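Local coordinates for protein aminofutalosine deaminase (Helicobacter pylori, PDB 7LKK) that deaminates aminofutalosine in the menaquinone pathway, as a metal-dependent hydrolase of the amidohydrolase family, at residues Phe159-Ser165 with Ser198-Met203; Phe156-Leu160 with Phe172-Phe176; Asp42-Ile48 with Ile379-Ala385; Val24-Asn28 with Asn376-Glu380. One frame throughout, in Å; residues are numbered along the deposited sequence.

Contacts 1 and 2 share F159 and L160 at the C-terminal end of strand 152-159, centres about 12 Å apart. Contact 2 is buried strand-helix packing without a hydrogen bond between its segments, whereas contact 1, partly buried, has a backbone bridge between two loops past strand ends, and sulfur-aromatic packing by M203 at the start of helix 201-213; contact 1 reaches the inhibitor pocket through L160, contact 2 chiefly through E158, hydrogen-bonded to the inhibitor. Contacts 3 and 4, their centres about 33 to 43 Å from those of the first pair, share I379 and E380. Contact 4 is buried, with a single backbone hydrogen bond between its segments; contact 3, partly buried with several exposed residues, has three.

Contact 1: Phe159-Ser165 with Ser198-Met203; sequences FLGSSYS and SVQKDM
Two backbone hydrogen bonds hold the loops together: G161 N donates to S198 O (3.0 Å) and Q200 N to G161 O (2.8 Å). They make a single beta bridge of G161 with V199, CA atoms 4.7 Å apart, and V199 CA also lies 3.2 Å from G161 O in a CA-H...O contact. G161 has phi/psi 161/110, angles that call for glycine, since a CB would jam against the preceding carbonyl. One water donates to both S162 OG (3.1 Å) and S198 O (2.8 Å); S162 OG is also hydrogen-bonded to E249. Q200 is the N-cap of helix 201-213, its OE1 accepting from M203 N at 3.0 Å, while Q200 NE2 donates to D202 OD2 (2.8 Å). S165 OG likewise caps helix 166-180, at K168 N. The bridge thus joins the loops that follow two neighbouring parallel strands, 152-159 and 187-193, of the TIM-barrel-type amidohydrolase fold, at the C-terminal strand ends where the active site lies; L160 there belongs to the inhibitor pocket, and S198 OG is hydrogen-bonded to pocket residue H194. Outward, M203 (chi1 m, chi2 m) fills the space between two rings. Its SD lies 4.2 Å from the Y164 ring centroid and 5.3 Å from that of F159, both oblique Met-aromatic contacts, and accepts a weak hydrogen bond from S165 N (3.5 Å). M203 CE meets F159 CZ at 3.4 Å.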
# COMPACT_ATOMS: atom_id res chain seq x y z
N PHE A 159 -11.54 -9.60 26.96
CA PHE A 159 -11.63 -10.86 27.68
C PHE A 159 -11.32 -12.03 26.76
O PHE A 159 -11.81 -12.09 25.63
CB PHE A 159 -13.02 -11.02 28.30
CG PHE A 159 -13.19 -12.30 29.06
CD1 PHE A 159 -12.74 -12.39 30.37
CD2 PHE A 159 -13.77 -13.41 28.48
CE1 PHE A 159 -12.88 -13.56 31.08
CE2 PHE A 159 -13.91 -14.59 29.18
CZ PHE A 159 -13.47 -14.66 30.49
N LEU A 160 -10.50 -12.96 27.25
CA LEU A 160 -10.20 -14.21 26.58
C LEU A 160 -10.55 -15.37 27.51
O LEU A 160 -10.26 -15.32 28.70
CB LEU A 160 -8.71 -14.30 26.20
CG LEU A 160 -8.15 -13.60 24.96
CD1 LEU A 160 -8.60 -14.33 23.70
CD2 LEU A 160 -8.52 -12.13 24.89
N GLY A 161 -11.19 -16.40 26.96
CA GLY A 161 -11.51 -17.57 27.77
C GLY A 161 -12.58 -18.47 27.20
O GLY A 161 -13.76 -18.10 27.17
N SER A 162 -12.19 -19.67 26.77
CA SER A 162 -13.11 -20.61 26.13
C SER A 162 -13.67 -21.64 27.09
O SER A 162 -14.45 -22.50 26.67
CB SER A 162 -12.41 -21.31 24.96
OG SER A 162 -11.06 -21.57 25.27
N SER A 163 -13.30 -21.59 28.37
CA SER A 163 -13.82 -22.50 29.38
C SER A 163 -14.28 -21.69 30.58
O SER A 163 -13.50 -20.90 31.13
CB SER A 163 -12.77 -23.54 29.79
OG SER A 163 -11.80 -22.97 30.65
N TYR A 164 -15.53 -21.89 30.98
CA TYR A 164 -16.13 -21.06 32.02
C TYR A 164 -15.40 -21.23 33.35
O TYR A 164 -15.13 -22.35 33.79
CB TYR A 164 -17.61 -21.40 32.19
CG TYR A 164 -18.32 -20.51 33.19
CD1 TYR A 164 -18.38 -20.84 34.53
CD2 TYR A 164 -18.92 -19.32 32.78
CE1 TYR A 164 -19.02 -20.03 35.45
CE2 TYR A 164 -19.56 -18.50 33.69
CZ TYR A 164 -19.61 -18.86 35.02
OH TYR A 164 -20.25 -18.05 35.93
N SER A 165 -15.09 -20.11 34.00
CA SER A 165 -14.47 -20.11 35.31
C SER A 165 -14.92 -18.86 36.05
O SER A 165 -14.64 -17.74 35.62
CB SER A 165 -12.94 -20.14 35.20
OG SER A 165 -12.33 -19.63 36.37
N SER A 198 -13.04 -17.92 20.86
CA SER A 198 -12.15 -17.82 22.01
C SER A 198 -12.84 -17.47 23.32
O SER A 198 -12.18 -17.50 24.36
CB SER A 198 -11.06 -16.77 21.74
OG SER A 198 -11.63 -15.49 21.55
N VAL A 199 -14.14 -17.15 23.31
CA VAL A 199 -14.85 -16.75 24.52
C VAL A 199 -16.09 -17.63 24.67
O VAL A 199 -16.96 -17.63 23.80
CB VAL A 199 -15.24 -15.26 24.51
CG1 VAL A 199 -16.04 -14.93 25.76
CG2 VAL A 199 -14.00 -14.39 24.43
N GLN A 200 -16.15 -18.38 25.77
CA GLN A 200 -17.33 -19.17 26.08
C GLN A 200 -18.54 -18.27 26.27
O GLN A 200 -18.42 -17.12 26.71
CB GLN A 200 -17.07 -20.03 27.32
CG GLN A 200 -18.12 -21.09 27.60
CD GLN A 200 -19.23 -20.58 28.50
OE1 GLN A 200 -19.03 -19.64 29.26
NE2 GLN A 200 -20.40 -21.19 28.40
N LYS A 201 -19.72 -18.79 25.92
CA LYS A 201 -20.91 -17.95 25.79
C LYS A 201 -21.26 -17.27 27.11
O LYS A 201 -21.50 -16.06 27.15
CB LYS A 201 -22.09 -18.79 25.29
CG LYS A 201 -23.37 -17.99 25.07
CD LYS A 201 -24.40 -18.80 24.30
CE LYS A 201 -25.53 -17.92 23.78
NZ LYS A 201 -25.89 -16.84 24.74
N ASP A 202 -21.30 -18.03 28.21
CA ASP A 202 -21.71 -17.43 29.48
C ASP A 202 -20.65 -16.47 30.01
O ASP A 202 -20.99 -15.52 30.73
CB ASP A 202 -22.00 -18.54 30.49
CG ASP A 202 -23.16 -19.41 30.06
OD1 ASP A 202 -24.32 -19.00 30.24
OD2 ASP A 202 -22.90 -20.51 29.51
N MET A 203 -19.39 -16.67 29.65
CA MET A 203 -18.37 -15.68 29.97
C MET A 203 -18.60 -14.38 29.19
O MET A 203 -18.46 -13.29 29.75
CB MET A 203 -16.97 -16.24 29.67
CG MET A 203 -16.70 -17.57 30.36
SD MET A 203 -16.13 -17.35 32.05
CE MET A 203 -14.37 -17.62 31.87
O HOH W 1 -9.76 -18.95 24.33

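Contact 2: Phe156-Leu160 with Phe172-Phe176; sequences FLEFL and FEAKF. With MCF ((8R)-3-(5-S-methyl-5-thio-beta-D-ribofuranosyl)-3,6,7,8-tetrahydroimidazo[4,5-d][1,3]diazepin-8-ol), chain J.
F172 presents one ring face to F159, whose edge points into it: the centroids are 4.9 Å apart, the planes meet at 82°, and F159 CD1 approaches F172 CD1 to 3.5 Å, a T-shaped stack. F159 CB adds a CH-pi contact, 3.9 Å from the F172 centroid and 24° off the normal. Both phenylalanines have chi1 t with chi2 near 80°. L157 (chi1 t, chi2 p) packs on the opposite face of the same ring, its CD2 4.2 Å from the F172 centroid in an off-centre CH-pi contact and its CG 3.6 Å from F172 CE1. L157 CD2 also reaches F176 CB (3.8 Å) and K175 CB (4.0 Å). Strand 156-159 and helix segment 172-176 run nearly antiparallel, at 171°, the closest approach of their axes being 9.8 Å; the CA register pairs L157 with F176 (6.8 Å) and F159 with F172 (7.4 Å). This is the strand-to-helix packing of a beta-alpha-beta unit, strand 152-159, helix 166-180, strand 187-193, in the TIM-barrel-type amidohydrolase fold. Alternation along the strand divides its work: L157 and F159 point toward the helix, while E158 points away from it, into the barrel. Extended with chi1 and chi2 both t, E158 accepts through OE1 from ribosyl hydroxyl O2S of the inhibitor at 2.5 Å and also from N138 ND2. Further along, L160 CD1 lies 3.8 Å from C6S, the methyl carbon of the inhibitor's methylthio group.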
# COMPACT_ATOMS: atom_id res chain seq x y z
N PHE A 156 -10.25 -0.69 25.61
CA PHE A 156 -11.13 -1.85 25.66
C PHE A 156 -10.38 -2.98 26.34
O PHE A 156 -9.50 -3.61 25.74
CB PHE A 156 -11.57 -2.27 24.26
CG PHE A 156 -12.41 -1.24 23.54
CD1 PHE A 156 -11.82 -0.19 22.86
CD2 PHE A 156 -13.79 -1.36 23.52
CE1 PHE A 156 -12.59 0.74 22.19
CE2 PHE A 156 -14.57 -0.42 22.85
CZ PHE A 156 -13.96 0.63 22.18
N LEU A 157 -10.71 -3.25 27.60
CA LEU A 157 -10.17 -4.43 28.28
C LEU A 157 -10.80 -5.67 27.67
O LEU A 157 -12.01 -5.89 27.81
CB LEU A 157 -10.43 -4.37 29.78
CG LEU A 157 -9.85 -5.54 30.57
CD1 LEU A 157 -8.34 -5.62 30.42
CD2 LEU A 157 -10.24 -5.46 32.04
N GLU A 158 -9.99 -6.48 26.99
CA GLU A 158 -10.48 -7.57 26.16
C GLU A 158 -10.42 -8.89 26.93
O GLU A 158 -9.37 -9.25 27.47
CB GLU A 158 -9.67 -7.68 24.88
CG GLU A 158 -10.01 -8.87 24.02
CD GLU A 158 -9.15 -8.95 22.78
OE1 GLU A 158 -7.95 -9.25 22.91
OE2 GLU A 158 -9.68 -8.71 21.67
N PHE A 159 -11.54 -9.60 26.96
CA PHE A 159 -11.63 -10.86 27.68
C PHE A 159 -11.32 -12.03 26.76
O PHE A 159 -11.81 -12.09 25.63
CB PHE A 159 -13.02 -11.02 28.30
CG PHE A 159 -13.19 -12.30 29.06
CD1 PHE A 159 -12.74 -12.39 30.37
CD2 PHE A 159 -13.77 -13.41 28.48
CE1 PHE A 159 -12.88 -13.56 31.08
CE2 PHE A 159 -13.91 -14.59 29.18
CZ PHE A 159 -13.47 -14.66 30.49
N LEU A 160 -10.50 -12.96 27.25
CA LEU A 160 -10.20 -14.21 26.58
C LEU A 160 -10.55 -15.37 27.51
O LEU A 160 -10.26 -15.32 28.70
CB LEU A 160 -8.71 -14.30 26.20
CG LEU A 160 -8.15 -13.60 24.96
CD1 LEU A 160 -8.60 -14.33 23.70
CD2 LEU A 160 -8.52 -12.13 24.89
N PHE A 172 -11.17 -10.92 36.14
CA PHE A 172 -11.41 -9.99 35.05
C PHE A 172 -12.24 -8.80 35.53
O PHE A 172 -11.94 -7.65 35.17
CB PHE A 172 -12.07 -10.70 33.86
CG PHE A 172 -12.28 -9.81 32.65
CD1 PHE A 172 -11.25 -9.57 31.75
CD2 PHE A 172 -13.49 -9.18 32.46
CE1 PHE A 172 -11.45 -8.72 30.66
CE2 PHE A 172 -13.70 -8.34 31.38
CZ PHE A 172 -12.68 -8.11 30.48
N GLU A 173 -13.28 -9.04 36.34
CA GLU A 173 -14.00 -7.91 36.92
C GLU A 173 -13.08 -7.00 37.72
O GLU A 173 -13.26 -5.78 37.77
CB GLU A 173 -15.04 -8.37 37.95
CG GLU A 173 -16.62 -8.57 37.74
CD GLU A 173 -17.09 -9.77 38.60
OE1 GLU A 173 -18.32 -10.00 38.74
OE2 GLU A 173 -16.26 -10.57 38.97
N ALA A 174 -12.10 -7.61 38.37
CA ALA A 174 -11.20 -6.83 39.20
C ALA A 174 -10.21 -6.04 38.36
O ALA A 174 -9.85 -4.91 38.72
CB ALA A 174 -10.47 -7.74 40.20
N LYS A 175 -9.78 -6.61 37.24
CA LYS A 175 -8.89 -5.86 36.35
C LYS A 175 -9.61 -4.67 35.74
O LYS A 175 -9.02 -3.60 35.56
CB LYS A 175 -8.34 -6.79 35.26
CG LYS A 175 -7.02 -6.33 34.67
CD LYS A 175 -5.88 -6.52 35.66
CE LYS A 175 -4.57 -5.97 35.11
NZ LYS A 175 -3.85 -6.96 34.27
N PHE A 176 -10.90 -4.83 35.42
CA PHE A 176 -11.66 -3.72 34.85
C PHE A 176 -11.87 -2.61 35.87
O PHE A 176 -11.82 -1.42 35.52
CB PHE A 176 -13.01 -4.22 34.33
CG PHE A 176 -13.84 -3.15 33.68
CD1 PHE A 176 -13.38 -2.49 32.55
CD2 PHE A 176 -15.08 -2.81 34.19
CE1 PHE A 176 -14.15 -1.50 31.95
CE2 PHE A 176 -15.84 -1.82 33.60
CZ PHE A 176 -15.38 -1.17 32.47
O8 MCF J . -7.48 -8.25 15.64
C8 MCF J . -6.22 -8.77 15.30
C7 MCF J . -6.31 -10.09 14.54
N6 MCF J . -7.46 -10.85 14.97
C5 MCF J . -7.69 -11.06 16.38
N4 MCF J . -6.86 -10.56 17.47
C10 MCF J . -5.60 -9.77 17.53
C9 MCF J . -5.28 -8.89 16.51
N1 MCF J . -4.12 -8.32 16.83
C2 MCF J . -3.71 -8.78 18.01
N3 MCF J . -4.62 -9.66 18.44
C1S MCF J . -4.49 -10.40 19.73
C2S MCF J . -5.81 -10.49 20.53
O2S MCF J . -5.99 -9.37 21.29
O4S MCF J . -4.19 -11.62 19.50
C4S MCF J . -4.74 -12.47 20.77
C3S MCF J . -5.56 -11.70 21.43
O3S MCF J . -4.90 -11.26 22.71
C5S MCF J . -5.46 -13.71 20.27
S5S MCF J . -5.30 -15.04 21.50
C6S MCF J . -6.59 -16.28 21.20

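Contact 3: Asp42-Ile48 with Ile379-Ala385; sequences DEKIVEI and IETNKRA
A type II beta turn, E380 to K383, docks against the start of strand 45-50; N382 takes its third position with positive phi (82/-7), and K383 N closes it on E380 O at 3.1 Å. I45 N donates to K383 O (2.7 Å) and I45 O accepts from N382 N (2.8 Å). A385 N donates to E43 O (3.1 Å), and with the I45 N to K383 O bond this flanks a single beta bridge of K44 with R384, CA atoms 4.4 Å apart. D42 OD1 accepts from K44 N (2.8 Å), forming an Asx turn. I45 (chi1 m, chi2 t) points toward the turn, its CB 3.4 Å from E380 O and CD1 3.8 Å from I379 CA. I48 CD1 meets I379 CG2 at 3.7 Å. V46 and E47 both face V40 of the adjoining strand 37-41, a classic beta bulge in strand 45-50. Segment 379-385 thereby packs along strand 45-50, an outermost strand of the four-stranded mixed sheet, as the chain returns toward strand 387-391.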
# COMPACT_ATOMS: atom_id res chain seq x y z
N ASP A 42 -11.25 27.37 21.25
CA ASP A 42 -10.52 27.30 22.50
C ASP A 42 -10.26 25.82 22.78
O ASP A 42 -9.47 25.19 22.07
CB ASP A 42 -11.30 27.96 23.64
CG ASP A 42 -12.80 27.75 23.54
OD1 ASP A 42 -13.22 26.61 23.23
OD2 ASP A 42 -13.56 28.71 23.77
N GLU A 43 -10.94 25.25 23.77
CA GLU A 43 -10.94 23.80 23.92
C GLU A 43 -11.92 23.13 22.97
O GLU A 43 -11.74 21.96 22.62
CB GLU A 43 -11.26 23.40 25.36
CG GLU A 43 -10.12 23.66 26.34
CD GLU A 43 -10.27 24.99 27.06
OE1 GLU A 43 -11.18 25.77 26.70
OE2 GLU A 43 -9.47 25.26 27.99
N LYS A 44 -12.95 23.86 22.54
CA LYS A 44 -13.92 23.37 21.57
C LYS A 44 -13.87 24.25 20.33
O LYS A 44 -13.33 25.36 20.36
CB LYS A 44 -15.34 23.37 22.15
CG LYS A 44 -15.49 22.65 23.49
CD LYS A 44 -15.31 21.15 23.33
CE LYS A 44 -15.92 20.40 24.52
NZ LYS A 44 -14.95 20.26 25.64
N ILE A 45 -14.45 23.75 19.24
CA ILE A 45 -14.61 24.55 18.04
C ILE A 45 -15.70 25.59 18.29
O ILE A 45 -16.84 25.23 18.63
CB ILE A 45 -14.94 23.67 16.83
CG1 ILE A 45 -13.77 22.73 16.53
CG2 ILE A 45 -15.26 24.54 15.61
CD1 ILE A 45 -14.13 21.60 15.59
N VAL A 46 -15.36 26.86 18.12
CA VAL A 46 -16.27 27.96 18.44
C VAL A 46 -16.99 28.47 17.21
O VAL A 46 -18.21 28.66 17.23
CB VAL A 46 -15.50 29.09 19.15
CG1 VAL A 46 -16.37 30.32 19.29
CG2 VAL A 46 -15.01 28.63 20.52
N GLU A 47 -16.27 28.69 16.11
CA GLU A 47 -16.86 29.27 14.92
C GLU A 47 -16.05 28.86 13.69
O GLU A 47 -14.83 28.71 13.76
CB GLU A 47 -16.93 30.80 15.02
CG GLU A 47 -17.74 31.46 13.92
CD GLU A 47 -17.98 32.94 14.18
OE1 GLU A 47 -18.07 33.33 15.36
OE2 GLU A 47 -18.08 33.71 13.20
N ILE A 48 -16.76 28.66 12.58
CA ILE A 48 -16.16 28.32 11.30
C ILE A 48 -16.58 29.37 10.28
O ILE A 48 -17.70 29.88 10.33
CB ILE A 48 -16.58 26.91 10.84
CG1 ILE A 48 -16.31 25.88 11.94
CG2 ILE A 48 -15.85 26.51 9.56
CD1 ILE A 48 -17.15 24.63 11.82
N ILE A 379 -15.22 18.97 11.88
CA ILE A 379 -15.05 20.40 12.11
C ILE A 379 -16.44 21.01 12.18
O ILE A 379 -17.05 21.33 11.15
CB ILE A 379 -14.18 21.05 11.03
CG1 ILE A 379 -12.75 20.50 11.11
CG2 ILE A 379 -14.15 22.56 11.20
CD1 ILE A 379 -11.79 21.13 10.13
N GLU A 380 -16.95 21.16 13.40
CA GLU A 380 -18.29 21.66 13.64
C GLU A 380 -18.31 22.31 15.01
O GLU A 380 -17.63 21.85 15.93
CB GLU A 380 -19.33 20.53 13.55
CG GLU A 380 -20.78 20.99 13.65
CD GLU A 380 -21.75 19.82 13.63
OE1 GLU A 380 -21.28 18.66 13.68
OE2 GLU A 380 -22.97 20.05 13.56
N THR A 381 -19.07 23.40 15.14
CA THR A 381 -19.13 24.12 16.40
C THR A 381 -19.58 23.20 17.53
O THR A 381 -20.46 22.35 17.34
CB THR A 381 -20.08 25.32 16.29
OG1 THR A 381 -21.41 24.86 16.00
CG2 THR A 381 -19.62 26.26 15.19
N ASN A 382 -18.94 23.34 18.69
CA ASN A 382 -19.14 22.61 19.93
C ASN A 382 -18.42 21.27 19.94
O ASN A 382 -18.41 20.60 20.97
CB ASN A 382 -20.63 22.38 20.28
CG ASN A 382 -21.41 23.68 20.34
OD1 ASN A 382 -20.93 24.69 20.84
ND2 ASN A 382 -22.64 23.66 19.82
N LYS A 383 -17.83 20.84 18.83
CA LYS A 383 -16.98 19.66 18.86
C LYS A 383 -15.63 20.00 19.49
O LYS A 383 -15.25 21.17 19.60
CB LYS A 383 -16.78 19.09 17.46
CG LYS A 383 -18.07 18.71 16.75
CD LYS A 383 -18.40 17.25 16.97
CE LYS A 383 -19.75 16.89 16.37
NZ LYS A 383 -20.23 15.56 16.83
N ARG A 384 -14.91 18.96 19.91
CA ARG A 384 -13.58 19.17 20.46
C ARG A 384 -12.66 19.78 19.41
O ARG A 384 -12.78 19.51 18.21
CB ARG A 384 -12.99 17.84 20.94
CG ARG A 384 -13.65 17.27 22.19
CD ARG A 384 -13.06 15.92 22.53
NE ARG A 384 -11.60 15.93 22.38
CZ ARG A 384 -10.75 16.16 23.38
NH1 ARG A 384 -11.21 16.39 24.61
NH2 ARG A 384 -9.45 16.16 23.15
N ALA A 385 -11.74 20.62 19.87
CA ALA A 385 -10.73 21.23 19.01
C ALA A 385 -9.55 20.27 18.79
O ALA A 385 -8.41 20.53 19.17
CB ALA A 385 -10.26 22.56 19.59

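Contact 4: Val24-Asn28 with Asn376-Glu380; sequences VFLCN and NGEIE
The chain leaves strand 23-25 at L26 and turns, C27 taking left-handed backbone angles (57/37), while segment 376-380 crosses it with G377 at positive phi (77/5), which favours glycine, before extending through E378 (-157/141). The end-to-end directions of CA 24 to 28 and CA 377 to 379 differ by 120°. The closest CA pairs are L26 with I379 (4.8 Å) and C27 with E378 (5.1 Å). One backbone hydrogen bond crosses between them: I379 N donates to L26 O at 2.9 Å and 165°. E378 CA lies 3.5 Å from the same oxygen in a CA-H...O contact. I379 (chi1 m, chi2 t) points toward the first segment and carries much of the packing. Its CD1 reaches V24 CG1 at 3.7 Å and F25 O at 3.4 Å, and its CG2 meets L26 CD2 at 3.8 Å; P73 and V39 also touch this side chain. C27 CB rests 3.7 Å from G377 O. E378, extended with chi1 and chi2 t, brings CG to 3.7 Å from C27 O and OE1 to 3.3 Å from N28 CB, whereas its OE2 forms a salt bridge with R366. N28 turns its amide to E32, through OD1 and E32 N. The arrangement is buried packing, away from the metal and inhibitor sites, that joins the end of a short N-terminal strand, parallel to strand 69-80, to the loop before strand 387-391, which pairs antiparallel with that same strand 69-80.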
# COMPACT_ATOMS: atom_id res chain seq x y z
N VAL A 24 -9.93 23.10 3.73
CA VAL A 24 -10.45 22.62 5.01
C VAL A 24 -11.41 21.48 4.73
O VAL A 24 -12.35 21.63 3.95
CB VAL A 24 -11.15 23.74 5.80
CG1 VAL A 24 -11.73 23.19 7.09
CG2 VAL A 24 -10.18 24.88 6.09
N PHE A 25 -11.16 20.33 5.37
CA PHE A 25 -12.05 19.18 5.27
C PHE A 25 -12.94 19.18 6.50
O PHE A 25 -12.46 18.96 7.62
CB PHE A 25 -11.25 17.87 5.18
CG PHE A 25 -10.38 17.76 3.95
CD1 PHE A 25 -10.54 18.63 2.88
CD2 PHE A 25 -9.42 16.77 3.87
CE1 PHE A 25 -9.74 18.51 1.76
CE2 PHE A 25 -8.62 16.65 2.75
CZ PHE A 25 -8.78 17.52 1.70
N LEU A 26 -14.24 19.42 6.30
CA LEU A 26 -15.16 19.44 7.43
C LEU A 26 -15.41 18.05 7.98
O LEU A 26 -15.67 17.90 9.19
CB LEU A 26 -16.49 20.08 7.02
CG LEU A 26 -16.50 21.58 6.73
CD1 LEU A 26 -17.93 22.09 6.73
CD2 LEU A 26 -15.66 22.34 7.76
N CYS A 27 -15.35 17.03 7.12
CA CYS A 27 -15.63 15.65 7.50
C CYS A 27 -17.02 15.50 8.10
O CYS A 27 -17.23 14.74 9.05
CB CYS A 27 -14.56 15.10 8.45
SG CYS A 27 -12.94 14.95 7.66
N ASN A 28 -17.98 16.24 7.57
CA ASN A 28 -19.36 15.85 7.75
C ASN A 28 -19.67 14.72 6.77
O ASN A 28 -18.86 14.37 5.91
CB ASN A 28 -20.31 17.04 7.56
CG ASN A 28 -20.00 17.85 6.30
OD1 ASN A 28 -19.22 17.43 5.45
ND2 ASN A 28 -20.63 19.02 6.19
N ASN A 376 -15.68 14.51 18.60
CA ASN A 376 -14.70 15.03 17.67
C ASN A 376 -14.93 14.36 16.31
O ASN A 376 -16.04 13.93 16.00
CB ASN A 376 -13.28 14.81 18.22
CG ASN A 376 -12.96 13.34 18.48
OD1 ASN A 376 -13.72 12.45 18.11
ND2 ASN A 376 -11.83 13.10 19.12
N GLY A 377 -13.88 14.30 15.50
CA GLY A 377 -13.94 13.71 14.19
C GLY A 377 -14.59 14.56 13.13
O GLY A 377 -14.76 14.09 12.00
N GLU A 378 -14.94 15.81 13.45
CA GLU A 378 -15.64 16.66 12.50
C GLU A 378 -15.41 18.11 12.89
O GLU A 378 -15.41 18.45 14.07
CB GLU A 378 -17.14 16.33 12.47
CG GLU A 378 -18.00 17.30 11.67
CD GLU A 378 -19.45 16.86 11.60
OE1 GLU A 378 -20.22 17.50 10.86
OE2 GLU A 378 -19.81 15.88 12.28
N ILE A 379 -15.22 18.97 11.88
CA ILE A 379 -15.05 20.40 12.11
C ILE A 379 -16.44 21.01 12.18
O ILE A 379 -17.05 21.33 11.15
CB ILE A 379 -14.18 21.05 11.03
CG1 ILE A 379 -12.75 20.50 11.11
CG2 ILE A 379 -14.15 22.56 11.20
CD1 ILE A 379 -11.79 21.13 10.13
N GLU A 380 -16.95 21.16 13.40
CA GLU A 380 -18.29 21.66 13.64
C GLU A 380 -18.31 22.31 15.01
O GLU A 380 -17.63 21.85 15.93
CB GLU A 380 -19.33 20.53 13.55
CG GLU A 380 -20.78 20.99 13.65
CD GLU A 380 -21.75 19.82 13.63
OE1 GLU A 380 -21.28 18.66 13.68
OE2 GLU A 380 -22.97 20.05 13.56